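Local coordinates for protein positive phenol-degradative gene regulator (Ralstonia sp. E2, PDB 5FRY) that activates transcription of phenol-degradation genes in response to phenols, the part here being its dimeric sensory domain with bound dimethylphenol and zinc, at residues A[16-21]-A[83-88]; A[21-26]-A[32-37]; A[52-57]-A[64-69]; A[77-82]-A[162-167]; A[93-98]-A[115-120]. One frame throughout, in Å; residues are numbered along the deposited sequence.

Contact 1: residues A[16-21]-A[83-88]; sequences LSNLAR and KTMRSG
The thioether sulfur of M85 is the weakly polar atom on which L19 and N18 converge; no hydrogen bond links 16-21 to 83-88. L19 brings its CD2 methyl to 3.2 Å from M85 SD, shorter than an ordinary van der Waals separation, so the exact placing of this thioether is doubtful. M85 CE is a second neighbour of L19 CD2, at 3.6 Å, and the two side chains cross at about a right angle. N18 comes in from another quarter: its amide nitrogen ND2 stands 4.3 Å from M85 SD, about 90° from the leucine methyl as measured at the sulfur, and is a packing neighbour. CG of M85 sits between its own backbone N and carbonyl carbon (chi1 57°), and the chain bends at chi2 and chi3, bringing SD and then CE to the leucine. The contact joins the first helix, 15-20, to the end of the long helix 60-84, where M85 is the centre of an inverse gamma turn (R86 N to T84 O 3.2 Å, weak) that takes the chain out of the helix. M97 of helix 97-104 touches both L19 and M85. Along the same N-terminal helix, L16 packs on C100 and I104 of helix 97-104 and on M27 of the second subunit. The L19 side chain remains about 11 Å from the bound dimethylphenol.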
# COMPACT_ATOMS: atom_id res chain seq x y z
N LEU A 16 3.20 -8.29 -19.71
CA LEU A 16 4.07 -8.02 -18.57
C LEU A 16 5.41 -7.39 -18.99
O LEU A 16 5.94 -6.53 -18.29
CB LEU A 16 4.34 -9.30 -17.77
CG LEU A 16 3.13 -10.05 -17.19
CD1 LEU A 16 3.54 -11.39 -16.60
CD2 LEU A 16 2.39 -9.23 -16.14
N SER A 17 5.95 -7.82 -20.12
CA SER A 17 7.22 -7.26 -20.58
C SER A 17 7.03 -5.83 -21.09
O SER A 17 7.79 -4.93 -20.72
CB SER A 17 7.85 -8.14 -21.67
OG SER A 17 6.91 -8.46 -22.68
N ASN A 18 5.99 -5.62 -21.90
CA ASN A 18 5.69 -4.32 -22.48
C ASN A 18 5.32 -3.30 -21.41
O ASN A 18 5.62 -2.11 -21.55
CB ASN A 18 4.56 -4.47 -23.51
CG ASN A 18 4.04 -3.14 -24.02
OD1 ASN A 18 4.79 -2.18 -24.22
ND2 ASN A 18 2.73 -3.07 -24.24
N LEU A 19 4.67 -3.76 -20.35
CA LEU A 19 4.23 -2.88 -19.27
C LEU A 19 5.30 -2.69 -18.19
O LEU A 19 5.20 -1.78 -17.36
CB LEU A 19 2.94 -3.43 -18.64
CG LEU A 19 1.67 -3.05 -19.40
CD1 LEU A 19 0.45 -3.76 -18.86
CD2 LEU A 19 1.48 -1.54 -19.33
N ALA A 20 6.34 -3.51 -18.21
CA ALA A 20 7.43 -3.41 -17.24
C ALA A 20 8.29 -2.17 -17.50
O ALA A 20 8.83 -1.56 -16.56
CB ALA A 20 8.28 -4.66 -17.26
N ARG A 21 8.42 -1.80 -18.77
CA ARG A 21 9.17 -0.62 -19.19
C ARG A 21 8.63 0.68 -18.59
O ARG A 21 9.26 1.73 -18.69
CB ARG A 21 9.16 -0.50 -20.72
CG ARG A 21 9.92 -1.59 -21.46
CD ARG A 21 9.81 -1.40 -22.97
NE ARG A 21 10.30 -0.09 -23.42
CZ ARG A 21 10.23 0.35 -24.67
NH1 ARG A 21 9.69 -0.40 -25.61
NH2 ARG A 21 10.70 1.56 -24.99
N LYS A 83 -4.44 3.01 -21.72
CA LYS A 83 -4.98 3.75 -22.86
C LYS A 83 -3.89 4.51 -23.62
O LYS A 83 -4.08 4.85 -24.78
CB LYS A 83 -6.07 4.74 -22.39
CG LYS A 83 -7.46 4.15 -22.19
CD LYS A 83 -8.21 5.06 -21.23
CE LYS A 83 -9.62 4.62 -20.93
NZ LYS A 83 -10.40 5.81 -20.42
N THR A 84 -2.76 4.75 -22.96
CA THR A 84 -1.62 5.40 -23.61
C THR A 84 -1.02 4.47 -24.66
O THR A 84 -0.84 4.85 -25.82
CB THR A 84 -0.53 5.78 -22.59
OG1 THR A 84 -0.33 4.70 -21.67
CG2 THR A 84 -0.94 7.03 -21.82
N MET A 85 -0.71 3.24 -24.25
CA MET A 85 -0.18 2.23 -25.16
C MET A 85 -1.33 1.45 -25.78
O MET A 85 -1.66 0.35 -25.32
CB MET A 85 0.77 1.29 -24.42
CG MET A 85 0.15 0.59 -23.22
SD MET A 85 1.33 0.30 -21.89
CE MET A 85 1.06 1.74 -20.87
N ARG A 86 -1.92 2.01 -26.82
CA ARG A 86 -3.08 1.41 -27.47
C ARG A 86 -2.96 1.46 -29.00
O ARG A 86 -3.92 1.18 -29.71
CB ARG A 86 -4.34 2.13 -27.01
CG ARG A 86 -5.64 1.55 -27.54
CD ARG A 86 -6.80 1.94 -26.66
NE ARG A 86 -8.07 1.94 -27.37
CZ ARG A 86 -9.24 2.23 -26.81
NH1 ARG A 86 -9.28 2.54 -25.52
NH2 ARG A 86 -10.36 2.20 -27.53
N SER A 87 -1.76 1.79 -29.47
CA SER A 87 -1.48 1.97 -30.90
C SER A 87 -2.17 0.96 -31.81
O SER A 87 -3.09 1.31 -32.56
CB SER A 87 0.04 1.90 -31.13
OG SER A 87 0.61 0.79 -30.45
N GLY A 88 -1.74 -0.30 -31.73
CA GLY A 88 -2.30 -1.34 -32.58
C GLY A 88 -2.83 -2.52 -31.79
O GLY A 88 -2.92 -3.64 -32.31

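Contact 2: residues A[21-26]-A[32-37]; sequences RRLRFA and IWLGEQ
R24 carries its CG opposite its backbone N (chi1 -176°) and then bends at chi3 (103°), while W33 keeps CG beside its backbone N; the guanidinium thereby lies alongside the indole, the two planes 23° apart. R24 NH2 approaches W33 CD1 to 3.4 Å, and R24 NH1 lies 3.5 Å from W33 CB, an oblique overlap at the pyrrole end of the indole. Beneath them the backbones of this pair are doubly bonded: R24 N to W33 O (2.9 Å) and W33 N to R24 O (3.1 Å). Strands 23-26 and 31-34 form an antiparallel beta hairpin, with R24 and W33 a hydrogen-bonded pair flanked by the non-hydrogen-bonded pairs L23 with L34 and F25 with I32. A further bond, G35 N to R22 O (2.9 Å), extends the ladder past the strand end. G35, with positive phi, and E36 then make a tight turn close to type II' into strand 37-43, closed by Q37 N to L34 O (3.1 Å), with L34 N to Q37 O (2.8 Å) as the return bond. The other face of the hairpin is apolar. I32 CD1 lies 3.7 Å from F25 CE2, its CG2 sits over one face of that ring toward the rim, and L23 CD1 runs beside the same CG2. This face meets the second subunit, where L23 packs on L41, F25 on L23 and I32 on I104.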
# COMPACT_ATOMS: atom_id res chain seq x y z
N ARG A 21 8.42 -1.80 -18.77
CA ARG A 21 9.17 -0.62 -19.19
C ARG A 21 8.63 0.68 -18.59
O ARG A 21 9.26 1.73 -18.69
CB ARG A 21 9.16 -0.50 -20.72
CG ARG A 21 9.92 -1.59 -21.46
CD ARG A 21 9.81 -1.40 -22.97
NE ARG A 21 10.30 -0.09 -23.42
CZ ARG A 21 10.23 0.35 -24.67
NH1 ARG A 21 9.69 -0.40 -25.61
NH2 ARG A 21 10.70 1.56 -24.99
N ARG A 22 7.45 0.62 -17.98
CA ARG A 22 6.81 1.80 -17.42
C ARG A 22 6.98 1.87 -15.90
O ARG A 22 6.52 2.81 -15.25
CB ARG A 22 5.33 1.81 -17.79
CG ARG A 22 5.12 1.79 -19.29
CD ARG A 22 3.71 2.15 -19.64
NE ARG A 22 3.64 3.01 -20.82
CZ ARG A 22 4.17 4.22 -20.89
NH1 ARG A 22 4.85 4.72 -19.85
NH2 ARG A 22 4.05 4.93 -22.00
N LEU A 23 7.64 0.86 -15.35
CA LEU A 23 7.92 0.81 -13.92
C LEU A 23 9.33 1.30 -13.70
O LEU A 23 10.30 0.70 -14.16
CB LEU A 23 7.73 -0.60 -13.37
CG LEU A 23 7.80 -0.82 -11.86
CD1 LEU A 23 7.06 0.27 -11.13
CD2 LEU A 23 7.21 -2.17 -11.54
N ARG A 24 9.44 2.44 -13.02
CA ARG A 24 10.72 3.09 -12.82
C ARG A 24 11.06 3.18 -11.35
O ARG A 24 10.39 3.88 -10.59
CB ARG A 24 10.72 4.50 -13.42
CG ARG A 24 12.09 5.20 -13.31
CD ARG A 24 12.03 6.66 -13.72
NE ARG A 24 12.04 7.55 -12.56
CZ ARG A 24 11.00 8.27 -12.15
NH1 ARG A 24 9.85 8.23 -12.82
NH2 ARG A 24 11.11 9.05 -11.08
N PHE A 25 12.09 2.45 -10.95
CA PHE A 25 12.60 2.49 -9.59
C PHE A 25 13.72 3.50 -9.46
O PHE A 25 14.80 3.30 -10.01
CB PHE A 25 13.10 1.12 -9.17
CG PHE A 25 12.02 0.16 -8.82
CD1 PHE A 25 11.37 -0.56 -9.82
CD2 PHE A 25 11.67 -0.07 -7.50
CE1 PHE A 25 10.38 -1.47 -9.50
CE2 PHE A 25 10.67 -0.98 -7.18
CZ PHE A 25 10.03 -1.68 -8.17
N ALA A 26 13.47 4.57 -8.74
CA ALA A 26 14.52 5.55 -8.51
C ALA A 26 14.92 5.50 -7.06
O ALA A 26 14.65 6.42 -6.29
CB ALA A 26 14.05 6.94 -8.90
N ILE A 32 9.05 5.64 -6.61
CA ILE A 32 8.70 4.59 -7.55
C ILE A 32 7.53 5.09 -8.39
O ILE A 32 6.57 5.64 -7.84
CB ILE A 32 8.28 3.28 -6.86
CG1 ILE A 32 9.37 2.79 -5.88
CG2 ILE A 32 7.96 2.22 -7.89
CD1 ILE A 32 8.96 1.56 -5.16
N TRP A 33 7.60 4.91 -9.70
CA TRP A 33 6.55 5.41 -10.59
C TRP A 33 6.10 4.32 -11.52
O TRP A 33 6.91 3.54 -12.01
CB TRP A 33 7.03 6.63 -11.39
CG TRP A 33 7.15 7.86 -10.55
CD1 TRP A 33 8.15 8.15 -9.67
CD2 TRP A 33 6.23 8.95 -10.50
NE1 TRP A 33 7.91 9.37 -9.08
CE2 TRP A 33 6.73 9.88 -9.57
CE3 TRP A 33 5.03 9.23 -11.15
CZ2 TRP A 33 6.07 11.07 -9.28
CZ3 TRP A 33 4.37 10.41 -10.86
CH2 TRP A 33 4.90 11.32 -9.93
N LEU A 34 4.80 4.25 -11.74
CA LEU A 34 4.22 3.30 -12.69
C LEU A 34 3.46 4.13 -13.69
O LEU A 34 2.43 4.70 -13.36
CB LEU A 34 3.31 2.30 -11.99
CG LEU A 34 2.50 1.33 -12.86
CD1 LEU A 34 3.42 0.48 -13.71
CD2 LEU A 34 1.65 0.44 -11.98
N GLY A 35 3.99 4.23 -14.90
CA GLY A 35 3.49 5.22 -15.84
C GLY A 35 3.67 6.57 -15.17
O GLY A 35 4.75 6.88 -14.70
N GLU A 36 2.60 7.35 -15.04
CA GLU A 36 2.74 8.65 -14.39
C GLU A 36 2.00 8.70 -13.05
O GLU A 36 1.42 9.73 -12.68
CB GLU A 36 2.25 9.74 -15.33
CG GLU A 36 2.48 9.39 -16.79
CD GLU A 36 3.89 9.69 -17.33
OE1 GLU A 36 4.78 10.19 -16.61
OE2 GLU A 36 4.10 9.40 -18.53
N GLN A 37 2.01 7.58 -12.34
CA GLN A 37 1.48 7.49 -10.99
C GLN A 37 2.59 7.05 -10.06
O GLN A 37 3.29 6.07 -10.32
CB GLN A 37 0.32 6.50 -10.90
CG GLN A 37 -0.95 6.94 -11.58
CD GLN A 37 -1.47 8.29 -11.09
OE1 GLN A 37 -1.35 8.63 -9.92
NE2 GLN A 37 -2.02 9.08 -12.00

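Contact 3: residues A[52-57]-A[64-69]; sequences KELVDT and RGLFMR
L54 and L66 make the tight centre of this contact, their CD1 methyls meeting at 3.9 Å while the two side chains cross at about a right angle. F67 closes in more loosely: its CE2 is 4.2 Å from the same L54 CD1, which reaches the ring obliquely. One leucine methyl thus serves both partners. No hydrogen bond crosses between 52-57 and 64-69, and the joined surface is wholly buried hydrocarbon. Two successive helices, 44-58 and 60-84, separated by a single residue, pack on each other here through L54, L66 and F67. F67 also has a cation-pi partner in R51, and W152 and M153 of helix 152-166 pack on it; its side chain is about 12 Å from the zinc ion. The margin of the contact is polar and partly exposed, and faces the dimer partner: L54 packs on L54 of the second subunit, E53 OE2 forms a salt bridge with R69 NE of that other chain, and R69 NE of this chain pairs in the same way with E53 OE2 of the second subunit. R69 turns back over its own helix, one face of its guanidinium lying over G65 O, 3.1 Å from the plane. Nearby, the R64 guanidinium has M68 SD over one face.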
# COMPACT_ATOMS: atom_id res chain seq x y z
N LYS A 52 -7.96 -4.90 9.93
CA LYS A 52 -8.47 -5.40 11.20
C LYS A 52 -9.06 -4.29 12.06
O LYS A 52 -10.15 -4.44 12.60
CB LYS A 52 -7.35 -6.09 11.96
CG LYS A 52 -7.80 -6.58 13.32
CD LYS A 52 -7.36 -8.00 13.55
CE LYS A 52 -7.78 -8.48 14.92
NZ LYS A 52 -6.83 -9.52 15.42
N GLU A 53 -8.34 -3.18 12.18
CA GLU A 53 -8.84 -2.03 12.93
C GLU A 53 -10.09 -1.42 12.30
O GLU A 53 -11.00 -1.00 13.01
CB GLU A 53 -7.76 -0.96 13.08
CG GLU A 53 -6.58 -1.39 13.95
CD GLU A 53 -5.87 -0.20 14.59
OE1 GLU A 53 -6.57 0.67 15.16
OE2 GLU A 53 -4.62 -0.13 14.51
N LEU A 54 -10.13 -1.35 10.97
CA LEU A 54 -11.30 -0.79 10.30
C LEU A 54 -12.53 -1.67 10.46
O LEU A 54 -13.64 -1.17 10.59
CB LEU A 54 -11.02 -0.54 8.82
CG LEU A 54 -10.09 0.63 8.52
CD1 LEU A 54 -10.03 0.87 7.04
CD2 LEU A 54 -10.52 1.90 9.25
N VAL A 55 -12.35 -2.99 10.45
CA VAL A 55 -13.48 -3.89 10.62
C VAL A 55 -13.98 -3.81 12.06
O VAL A 55 -15.13 -3.43 12.32
CB VAL A 55 -13.13 -5.35 10.28
CG1 VAL A 55 -14.27 -6.28 10.67
CG2 VAL A 55 -12.79 -5.49 8.80
N ASP A 56 -13.08 -4.13 12.98
CA ASP A 56 -13.33 -4.07 14.42
C ASP A 56 -14.02 -2.80 14.90
O ASP A 56 -14.81 -2.85 15.85
CB ASP A 56 -12.01 -4.24 15.19
CG ASP A 56 -11.48 -5.67 15.14
OD1 ASP A 56 -12.30 -6.60 14.97
OD2 ASP A 56 -10.25 -5.86 15.28
N THR A 57 -13.74 -1.66 14.28
CA THR A 57 -14.37 -0.42 14.75
C THR A 57 -15.45 0.12 13.81
O THR A 57 -16.36 0.82 14.26
CB THR A 57 -13.33 0.70 14.98
OG1 THR A 57 -12.39 0.29 15.98
CG2 THR A 57 -14.01 1.99 15.40
N ARG A 64 -15.35 -2.85 4.09
CA ARG A 64 -15.41 -3.39 2.74
C ARG A 64 -15.56 -2.30 1.68
O ARG A 64 -14.87 -2.31 0.66
CB ARG A 64 -16.57 -4.40 2.64
CG ARG A 64 -16.99 -4.82 1.24
CD ARG A 64 -18.13 -5.86 1.32
NE ARG A 64 -18.93 -5.93 0.11
CZ ARG A 64 -18.80 -6.88 -0.81
NH1 ARG A 64 -17.89 -7.84 -0.65
NH2 ARG A 64 -19.57 -6.87 -1.89
N GLY A 65 -16.46 -1.35 1.94
CA GLY A 65 -16.68 -0.21 1.06
C GLY A 65 -15.39 0.56 0.83
O GLY A 65 -15.03 0.84 -0.31
N LEU A 66 -14.69 0.87 1.92
CA LEU A 66 -13.41 1.58 1.87
C LEU A 66 -12.37 0.84 1.00
O LEU A 66 -11.73 1.46 0.14
CB LEU A 66 -12.88 1.80 3.28
CG LEU A 66 -13.64 2.77 4.21
CD1 LEU A 66 -13.13 2.70 5.64
CD2 LEU A 66 -13.51 4.19 3.70
N PHE A 67 -12.20 -0.47 1.20
CA PHE A 67 -11.24 -1.23 0.39
C PHE A 67 -11.65 -1.38 -1.08
O PHE A 67 -10.81 -1.29 -1.99
CB PHE A 67 -11.00 -2.61 1.02
CG PHE A 67 -10.00 -2.58 2.14
CD1 PHE A 67 -8.64 -2.55 1.86
CD2 PHE A 67 -10.41 -2.52 3.46
CE1 PHE A 67 -7.70 -2.50 2.90
CE2 PHE A 67 -9.48 -2.47 4.51
CZ PHE A 67 -8.12 -2.46 4.22
N MET A 68 -12.93 -1.59 -1.34
CA MET A 68 -13.37 -1.65 -2.73
C MET A 68 -13.09 -0.33 -3.43
O MET A 68 -12.58 -0.31 -4.55
CB MET A 68 -14.85 -2.02 -2.82
CG MET A 68 -15.19 -3.37 -2.21
SD MET A 68 -16.98 -3.63 -2.25
CE MET A 68 -17.35 -3.05 -3.90
N ARG A 69 -13.39 0.79 -2.77
CA ARG A 69 -13.16 2.09 -3.39
C ARG A 69 -11.65 2.38 -3.58
O ARG A 69 -11.28 3.02 -4.56
CB ARG A 69 -13.84 3.21 -2.58
CG ARG A 69 -15.38 3.11 -2.60
CD ARG A 69 -16.11 4.29 -1.94
NE ARG A 69 -15.91 4.37 -0.50
CZ ARG A 69 -16.58 3.65 0.41
NH1 ARG A 69 -17.51 2.78 0.03
NH2 ARG A 69 -16.32 3.80 1.70

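Contact 4: residues A[77-82]-A[162-167]; sequences RDAELA and TSALMG
The apolar meeting of A79 and A164 is the core of the contact: their CB methyls stand 3.8 Å apart, and A79 CB also approaches L165 N, at 4.3 Å, against the backbone of the opposing helix. With a small alanine from each helix facing the other, the backbones come close, A79 CA and L165 CA being 6.0 Å apart. Helix 60-84, within the range of the activator family, is here joined to helix 152-166 of the V4R range, so the contact ties together the two family regions of the sensory domain. Hydrogen bonds lie round the alanines. D78, on which Y161 packs, has OD2 bonded to Y157 OH and OD1 to H43 NE2 of the second subunit, linking a buried carboxylate to both a pocket tyrosine and the dimer interface; E105 OE2 nearby is a like charge, which may favour protonation of one of the pair. T162 OG1 is bonded to A158 O and to Y172 OH, and T162 touches the bound dimethylphenol. At the end of helix 152-166, where G167 takes positive phi (66°), A164 O accepts a bond from K83 NZ. Among charged groups, R77 NH1 and E80 OE1 form a salt bridge at 3.5 Å one turn apart, the carboxylate carbon E80 CD lying in plane at the guanidinium edge.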
# COMPACT_ATOMS: atom_id res chain seq x y z
N ARG A 77 -6.63 4.37 -12.40
CA ARG A 77 -5.37 4.98 -12.77
C ARG A 77 -4.58 4.10 -13.75
O ARG A 77 -3.89 4.62 -14.63
CB ARG A 77 -4.51 5.29 -11.54
CG ARG A 77 -5.09 6.35 -10.62
CD ARG A 77 -5.49 7.62 -11.36
NE ARG A 77 -5.55 8.73 -10.41
CZ ARG A 77 -5.70 10.01 -10.76
NH1 ARG A 77 -5.79 10.36 -12.04
NH2 ARG A 77 -5.74 10.94 -9.81
N ASP A 78 -4.66 2.78 -13.59
CA ASP A 78 -3.92 1.86 -14.45
C ASP A 78 -4.55 1.78 -15.86
O ASP A 78 -3.84 1.63 -16.86
CB ASP A 78 -3.84 0.46 -13.81
CG ASP A 78 -2.84 0.40 -12.67
OD1 ASP A 78 -2.12 1.40 -12.45
OD2 ASP A 78 -2.76 -0.63 -11.99
N ALA A 79 -5.88 1.95 -15.94
CA ALA A 79 -6.54 2.01 -17.24
C ALA A 79 -6.11 3.26 -18.02
O ALA A 79 -6.07 3.23 -19.24
CB ALA A 79 -8.04 2.00 -17.10
N GLU A 80 -5.77 4.33 -17.31
CA GLU A 80 -5.25 5.53 -17.97
C GLU A 80 -3.89 5.25 -18.58
O GLU A 80 -3.57 5.76 -19.66
CB GLU A 80 -5.14 6.71 -17.00
CG GLU A 80 -6.48 7.19 -16.48
CD GLU A 80 -6.34 8.19 -15.35
OE1 GLU A 80 -5.19 8.53 -14.97
OE2 GLU A 80 -7.38 8.64 -14.82
N LEU A 81 -3.09 4.46 -17.87
CA LEU A 81 -1.78 4.06 -18.36
C LEU A 81 -1.94 3.17 -19.59
O LEU A 81 -1.21 3.32 -20.58
CB LEU A 81 -0.97 3.37 -17.26
CG LEU A 81 0.34 2.70 -17.67
CD1 LEU A 81 1.23 3.71 -18.40
CD2 LEU A 81 1.08 2.11 -16.48
N ALA A 82 -2.91 2.26 -19.56
CA ALA A 82 -3.11 1.31 -20.64
C ALA A 82 -3.60 2.01 -21.90
O ALA A 82 -3.21 1.65 -23.01
CB ALA A 82 -4.09 0.21 -20.23
N THR A 162 -11.86 -1.93 -15.66
CA THR A 162 -12.71 -2.32 -16.79
C THR A 162 -13.69 -1.21 -17.10
O THR A 162 -13.93 -0.89 -18.27
CB THR A 162 -13.48 -3.61 -16.49
OG1 THR A 162 -12.57 -4.58 -15.96
CG2 THR A 162 -14.17 -4.15 -17.78
N SER A 163 -14.26 -0.64 -16.07
CA SER A 163 -15.19 0.47 -16.25
C SER A 163 -14.54 1.65 -16.97
O SER A 163 -15.16 2.23 -17.86
CB SER A 163 -15.76 0.93 -14.92
OG SER A 163 -16.63 -0.06 -14.41
N ALA A 164 -13.31 2.00 -16.61
CA ALA A 164 -12.68 3.18 -17.22
C ALA A 164 -12.35 2.89 -18.68
O ALA A 164 -12.50 3.75 -19.57
CB ALA A 164 -11.45 3.58 -16.43
N LEU A 165 -11.95 1.65 -18.93
CA LEU A 165 -11.63 1.18 -20.25
C LEU A 165 -12.89 1.17 -21.13
O LEU A 165 -12.81 1.55 -22.30
CB LEU A 165 -11.01 -0.23 -20.17
CG LEU A 165 -10.83 -0.97 -21.49
CD1 LEU A 165 -9.79 -0.30 -22.36
CD2 LEU A 165 -10.46 -2.44 -21.24
N MET A 166 -14.03 0.80 -20.56
CA MET A 166 -15.30 0.75 -21.31
C MET A 166 -16.07 2.08 -21.39
O MET A 166 -16.92 2.26 -22.27
CB MET A 166 -16.24 -0.30 -20.71
CG MET A 166 -15.76 -1.75 -20.76
SD MET A 166 -15.84 -2.52 -22.39
CE MET A 166 -17.54 -2.14 -22.87
N GLY A 167 -15.82 2.99 -20.48
CA GLY A 167 -16.62 4.18 -20.40
C GLY A 167 -18.01 3.82 -20.00
O GLY A 167 -18.94 4.46 -20.33

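Contact 5: residues A[93-98]-A[115-120]; sequences GMLEMG and VDINIA
Helix 91-95 lies here against strand 109-118, an outermost strand of the four-stranded antiparallel sheet in this chain, and L95 is the residue that spans the gap to V115 and I117. CG of L95 stands opposite its backbone N (chi1 179°), which sends the branched end along toward V115; the two side chains meet tip to tip, L95 CD1 lying 4.1 Å from V115 CG1. I117 makes its contact further back on the leucine: its CD1 is 4.0 Å from L95 CB, so the two strand residues touch opposite ends of the same side chain. V115 and I117, two apart in the strand, both point toward the helix, and Y124 of the adjoining strand packs on L95, V115 and I117 alike. No polar bond crosses between 93-98 and 115-120. With residues outside the two segments, M94 O accepts a hydrogen bond from Y161 OH and I119 N is bonded to D91 OD2, which links the residue after the strand to the start of helix 91-95. Two backbone bonds, M97 N to M94 O (3.2 Å) and G98 N to L95 O (2.9 Å), carry the chain through the break into helix 97-104. The L95 side chain is about 5 Å from the bound dimethylphenol. Helix-on-sheet packing of this kind, with the phenol pocket nearby, is consistent with the HNOX-like fold of this sensory domain.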
# COMPACT_ATOMS: atom_id res chain seq x y z
N GLY A 93 -6.51 -6.98 -26.02
CA GLY A 93 -5.16 -6.59 -25.65
C GLY A 93 -5.19 -5.46 -24.65
O GLY A 93 -4.38 -5.42 -23.71
N MET A 94 -6.13 -4.54 -24.84
CA MET A 94 -6.34 -3.44 -23.91
C MET A 94 -6.79 -3.96 -22.55
O MET A 94 -6.23 -3.61 -21.51
CB MET A 94 -7.38 -2.47 -24.47
CG MET A 94 -7.01 -1.85 -25.79
SD MET A 94 -5.41 -0.99 -25.72
CE MET A 94 -5.63 0.02 -24.25
N LEU A 95 -7.83 -4.79 -22.56
CA LEU A 95 -8.37 -5.40 -21.36
C LEU A 95 -7.28 -6.16 -20.61
O LEU A 95 -7.12 -6.01 -19.40
CB LEU A 95 -9.53 -6.34 -21.72
CG LEU A 95 -10.27 -7.12 -20.63
CD1 LEU A 95 -9.45 -8.32 -20.14
CD2 LEU A 95 -10.64 -6.21 -19.47
N GLU A 96 -6.51 -6.94 -21.36
CA GLU A 96 -5.52 -7.84 -20.79
C GLU A 96 -4.41 -7.11 -20.03
O GLU A 96 -3.64 -7.73 -19.30
CB GLU A 96 -4.90 -8.72 -21.89
CG GLU A 96 -3.87 -9.72 -21.36
CD GLU A 96 -3.44 -10.77 -22.39
OE1 GLU A 96 -2.99 -10.37 -23.48
OE2 GLU A 96 -3.56 -11.98 -22.09
N MET A 97 -4.34 -5.79 -20.20
CA MET A 97 -3.32 -5.03 -19.49
C MET A 97 -3.71 -4.90 -18.02
O MET A 97 -2.83 -4.86 -17.15
CB MET A 97 -3.11 -3.66 -20.15
CG MET A 97 -2.17 -3.71 -21.35
SD MET A 97 -1.97 -2.14 -22.26
CE MET A 97 -3.58 -1.99 -23.00
N GLY A 98 -5.01 -4.86 -17.74
CA GLY A 98 -5.54 -4.89 -16.39
C GLY A 98 -4.94 -6.01 -15.56
O GLY A 98 -4.15 -5.76 -14.64
N VAL A 115 -13.26 -14.15 -22.05
CA VAL A 115 -13.57 -12.73 -22.07
C VAL A 115 -14.09 -12.27 -23.42
O VAL A 115 -13.39 -12.37 -24.43
CB VAL A 115 -12.34 -11.87 -21.70
CG1 VAL A 115 -12.76 -10.44 -21.37
CG2 VAL A 115 -11.60 -12.47 -20.54
N ASP A 116 -15.33 -11.79 -23.44
CA ASP A 116 -15.92 -11.18 -24.63
C ASP A 116 -15.99 -9.68 -24.40
O ASP A 116 -16.61 -9.23 -23.44
CB ASP A 116 -17.32 -11.73 -24.91
CG ASP A 116 -17.31 -13.09 -25.58
OD1 ASP A 116 -16.32 -13.40 -26.30
OD2 ASP A 116 -18.29 -13.83 -25.41
N ILE A 117 -15.34 -8.91 -25.27
CA ILE A 117 -15.31 -7.47 -25.08
C ILE A 117 -15.34 -6.73 -26.42
O ILE A 117 -14.57 -7.05 -27.33
CB ILE A 117 -14.06 -7.04 -24.24
CG1 ILE A 117 -14.14 -5.57 -23.86
CG2 ILE A 117 -12.77 -7.37 -24.97
CD1 ILE A 117 -12.83 -4.96 -23.41
N ASN A 118 -16.28 -5.80 -26.54
CA ASN A 118 -16.25 -4.78 -27.59
C ASN A 118 -16.56 -3.43 -26.99
O ASN A 118 -17.68 -3.20 -26.49
CB ASN A 118 -17.24 -5.09 -28.72
CG ASN A 118 -17.01 -4.19 -29.94
OD1 ASN A 118 -17.35 -3.01 -29.94
ND2 ASN A 118 -16.40 -4.75 -30.98
N ILE A 119 -15.58 -2.54 -27.02
CA ILE A 119 -15.67 -1.27 -26.31
C ILE A 119 -16.64 -0.34 -27.02
O ILE A 119 -17.55 0.22 -26.41
CB ILE A 119 -14.27 -0.61 -26.19
CG1 ILE A 119 -13.40 -1.44 -25.24
CG2 ILE A 119 -14.40 0.84 -25.73
CD1 ILE A 119 -11.95 -1.00 -25.19
N ALA A 120 -16.45 -0.21 -28.33
CA ALA A 120 -17.36 0.55 -29.17
C ALA A 120 -18.82 0.16 -28.96
O ALA A 120 -19.71 1.02 -28.98
CB ALA A 120 -16.98 0.38 -30.64

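Contacts 1, 4 and 5 cluster round the far end of helix 60-84. The centres of contacts 4 and 5 are 10 Å apart, and each lies 13 to 14 Å from that of contact 1; M97 CG lies 3.6 Å from L19 CD1. Contact 2 abuts this group through R22 and L81, its centre 17 Å from that of contact 4. Contact 3 stands apart, 33 Å from contact 1 between centres, yet shares helix 60-84 with contacts 1 and 4. The dimethylphenol is nearest to contacts 4 and 5, touching T162 in contact 4, whereas contact 3 lies toward the zinc site. Contacts 1 to 4 reach the second subunit; contact 5 does not.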